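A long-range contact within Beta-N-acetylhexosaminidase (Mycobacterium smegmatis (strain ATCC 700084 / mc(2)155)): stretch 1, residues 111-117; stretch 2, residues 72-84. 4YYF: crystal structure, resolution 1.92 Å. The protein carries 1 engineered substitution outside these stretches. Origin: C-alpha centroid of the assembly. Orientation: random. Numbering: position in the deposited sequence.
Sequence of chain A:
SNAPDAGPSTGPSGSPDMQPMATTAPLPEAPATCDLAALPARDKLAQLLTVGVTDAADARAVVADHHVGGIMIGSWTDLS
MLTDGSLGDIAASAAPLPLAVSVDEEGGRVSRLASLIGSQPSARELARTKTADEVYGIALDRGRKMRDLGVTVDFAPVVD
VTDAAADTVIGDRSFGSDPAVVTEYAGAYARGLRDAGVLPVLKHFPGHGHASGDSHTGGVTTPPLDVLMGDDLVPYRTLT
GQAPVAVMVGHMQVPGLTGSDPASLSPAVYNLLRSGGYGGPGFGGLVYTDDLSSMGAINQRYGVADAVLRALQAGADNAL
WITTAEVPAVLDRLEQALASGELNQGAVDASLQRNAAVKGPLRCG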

# COMPACT_ATOMS: atom_id res chain seq x y z
N SER A 111 -2.67 -0.14 -14.63
CA SER A 111 -2.60 1.28 -14.92
C SER A 111 -4.02 1.85 -14.88
O SER A 111 -4.59 2.20 -15.91
CB SER A 111 -1.97 1.48 -16.30
OG SER A 111 -1.64 2.83 -16.54
N ARG A 112 -4.57 1.95 -13.67
CA ARG A 112 -5.98 2.32 -13.52
C ARG A 112 -6.30 3.74 -14.02
O ARG A 112 -7.44 4.05 -14.31
CB ARG A 112 -6.42 2.15 -12.06
CG ARG A 112 -6.14 0.76 -11.47
CD ARG A 112 -6.57 -0.38 -12.40
NE ARG A 112 -6.41 -1.70 -11.77
CZ ARG A 112 -5.96 -2.79 -12.39
NH1 ARG A 112 -5.61 -2.73 -13.67
NH2 ARG A 112 -5.86 -3.93 -11.74
N LEU A 113 -5.27 4.59 -14.15
CA LEU A 113 -5.50 5.95 -14.64
C LEU A 113 -5.14 6.18 -16.11
O LEU A 113 -5.18 7.31 -16.61
CB LEU A 113 -4.75 6.95 -13.75
CG LEU A 113 -5.11 6.91 -12.26
CD1 LEU A 113 -4.26 7.94 -11.49
CD2 LEU A 113 -6.60 7.17 -12.06
N ALA A 114 -4.81 5.10 -16.83
CA ALA A 114 -4.34 5.21 -18.22
C ALA A 114 -5.26 6.00 -19.16
O ALA A 114 -4.79 6.66 -20.08
CB ALA A 114 -4.05 3.83 -18.81
N SER A 115 -6.57 5.92 -18.93
CA SER A 115 -7.52 6.61 -19.80
C SER A 115 -7.37 8.12 -19.69
O SER A 115 -7.71 8.87 -20.61
CB SER A 115 -8.95 6.19 -19.47
OG SER A 115 -9.26 6.50 -18.13
N LEU A 116 -6.83 8.57 -18.55
CA LEU A 116 -6.66 10.00 -18.28
C LEU A 116 -5.22 10.47 -18.40
O LEU A 116 -4.97 11.62 -18.75
CB LEU A 116 -7.20 10.34 -16.88
CG LEU A 116 -8.71 10.21 -16.66
CD1 LEU A 116 -9.03 10.27 -15.17
CD2 LEU A 116 -9.45 11.31 -17.39
N ILE A 117 -4.26 9.62 -18.08
CA ILE A 117 -2.88 10.08 -18.06
C ILE A 117 -2.01 9.46 -19.16
O ILE A 117 -0.82 9.76 -19.26
CB ILE A 117 -2.20 9.92 -16.67
CG1 ILE A 117 -1.94 8.44 -16.34
CG2 ILE A 117 -3.03 10.60 -15.57
CD1 ILE A 117 -1.03 8.24 -15.10
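Stretch 2 72-84: MIGSWTDLSMLTD

Stretch 2 begins in a strand that enters from earlier in the chain, then makes a type I turn from Gly-74 to Thr-77 and runs through Leu-79 to Leu-82 with helical backbone angles. It lies against a type I turn, Ser-111 to Ala-114, that leads into a short helix. The two stretches run in broadly the same sense, Arg-112 nearest Ser-75 and Leu-113 nearest Leu-79 by CA atoms.

Ser-111 stays out of reach. Arg-112 extends its long side chain along the first turn: its CD lies 4.0 Å from Ser-75 N, and Ser-75 CB covers one face of the guanidinium. No direct hydrogen bond joins the stretches; instead a water accepts from Arg-112 NE (2.9 Å) and Ser-75 N (3.0 Å), bridging them. The backbone O of Arg-112 packs 3.5 Å from the methyl Leu-79 CD1.

Leu-113, the N-cap residue, has its CB sideways, yet its end reaches a cluster of apolar side chains: CD2 lies 3.8 Å from Leu-82 CD1 and 4.4 Å from both Ile-73 CG2 and Leu-79 CD2. Ala-114, small and turned sideways, makes no contact. Ser-115, small and polar, suits its exposed edge; its OG merely packs against Leu-79 CD1 at 3.8 Å. Leu-116, though exposed, covers apolar neighbours, with CD1 4.2 Å from Leu-82 CD1 and 4.3 Å from Leu-79 CB, and CD2 4.0 Å from Thr-83 CG2. Ile-117 lies beyond reach.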

# COMPACT_ATOMS: atom_id res chain seq x y z
N MSE A 72 -9.40 4.48 -1.99
CA MSE A 72 -8.62 3.95 -3.10
C MSE A 72 -9.43 3.97 -4.40
O MSE A 72 -10.61 3.62 -4.41
CB MSE A 72 -8.14 2.53 -2.83
CG MSE A 72 -7.21 2.04 -3.94
SE MSE A 72 -6.68 0.20 -3.70
CE MSE A 72 -5.42 0.05 -5.18
N ILE A 73 -8.77 4.37 -5.47
CA ILE A 73 -9.35 4.36 -6.80
C ILE A 73 -8.91 3.05 -7.46
O ILE A 73 -7.72 2.74 -7.48
CB ILE A 73 -8.79 5.52 -7.64
CG1 ILE A 73 -9.01 6.87 -6.94
CG2 ILE A 73 -9.39 5.53 -9.03
CD1 ILE A 73 -10.45 7.20 -6.64
N GLY A 74 -9.85 2.29 -8.01
CA GLY A 74 -9.50 1.05 -8.67
C GLY A 74 -10.25 0.86 -9.96
O GLY A 74 -10.94 1.77 -10.43
N SER A 75 -10.14 -0.34 -10.54
CA SER A 75 -10.88 -0.65 -11.76
C SER A 75 -12.40 -0.57 -11.54
O SER A 75 -13.16 -0.39 -12.48
CB SER A 75 -10.51 -2.05 -12.27
OG SER A 75 -10.70 -3.00 -11.25
N TRP A 76 -12.82 -0.69 -10.28
CA TRP A 76 -14.24 -0.64 -9.91
C TRP A 76 -14.73 0.80 -9.75
O TRP A 76 -15.89 1.04 -9.42
CB TRP A 76 -14.43 -1.39 -8.58
CG TRP A 76 -13.59 -0.79 -7.50
CD1 TRP A 76 -13.92 0.24 -6.68
CD2 TRP A 76 -12.25 -1.17 -7.15
NE1 TRP A 76 -12.87 0.53 -5.84
CE2 TRP A 76 -11.84 -0.32 -6.10
CE3 TRP A 76 -11.36 -2.15 -7.62
CZ2 TRP A 76 -10.57 -0.41 -5.51
CZ3 TRP A 76 -10.10 -2.24 -7.03
CH2 TRP A 76 -9.72 -1.38 -5.99
N THR A 77 -13.85 1.78 -9.94
CA THR A 77 -14.20 3.17 -9.68
C THR A 77 -14.62 3.94 -10.94
O THR A 77 -13.94 3.89 -11.97
CB THR A 77 -13.03 3.93 -9.01
OG1 THR A 77 -12.56 3.19 -7.88
CG2 THR A 77 -13.46 5.32 -8.57
N ASP A 78 -15.74 4.63 -10.84
CA ASP A 78 -16.17 5.65 -11.80
C ASP A 78 -15.17 6.83 -11.73
O ASP A 78 -15.18 7.58 -10.76
CB ASP A 78 -17.56 6.10 -11.35
CG ASP A 78 -18.18 7.14 -12.26
OD1 ASP A 78 -17.48 8.08 -12.70
OD2 ASP A 78 -19.41 7.02 -12.50
N LEU A 79 -14.33 7.00 -12.75
CA LEU A 79 -13.26 8.01 -12.69
C LEU A 79 -13.69 9.46 -12.91
O LEU A 79 -12.88 10.39 -12.78
CB LEU A 79 -12.14 7.67 -13.68
CG LEU A 79 -11.43 6.33 -13.47
CD1 LEU A 79 -10.29 6.16 -14.47
CD2 LEU A 79 -10.91 6.27 -12.06
N SER A 80 -14.95 9.69 -13.24
CA SER A 80 -15.41 11.06 -13.47
C SER A 80 -15.21 11.92 -12.22
O SER A 80 -15.05 13.13 -12.34
CB SER A 80 -16.86 11.10 -13.94
OG SER A 80 -17.70 10.55 -12.95
N MSE A 81 -15.19 11.31 -11.04
CA MSE A 81 -14.97 12.08 -9.81
C MSE A 81 -13.61 12.78 -9.78
O MSE A 81 -13.41 13.74 -9.02
CB MSE A 81 -15.13 11.19 -8.57
CG MSE A 81 -14.12 10.02 -8.51
SE MSE A 81 -14.37 8.91 -6.90
CE MSE A 81 -13.89 10.25 -5.60
N LEU A 82 -12.66 12.31 -10.59
CA LEU A 82 -11.33 12.92 -10.62
C LEU A 82 -11.26 14.16 -11.48
O LEU A 82 -10.31 14.96 -11.36
CB LEU A 82 -10.28 11.93 -11.13
CG LEU A 82 -10.23 10.61 -10.40
CD1 LEU A 82 -9.20 9.70 -11.06
CD2 LEU A 82 -9.89 10.86 -8.93
N THR A 83 -12.23 14.33 -12.38
CA THR A 83 -12.20 15.46 -13.30
C THR A 83 -13.39 16.41 -13.15
O THR A 83 -13.40 17.47 -13.79
CB THR A 83 -12.11 15.03 -14.78
OG1 THR A 83 -13.23 14.20 -15.12
CG2 THR A 83 -10.82 14.26 -15.04
N ASP A 84 -14.38 16.05 -12.34
CA ASP A 84 -15.60 16.88 -12.29
C ASP A 84 -15.67 17.75 -11.03
O ASP A 84 -16.68 18.40 -10.78
CB ASP A 84 -16.89 16.06 -12.46
CG ASP A 84 -17.15 15.10 -11.30
OD1 ASP A 84 -16.49 15.22 -10.24
OD2 ASP A 84 -18.03 14.22 -11.45
O HOH W 1 -7.98 -2.03 -9.41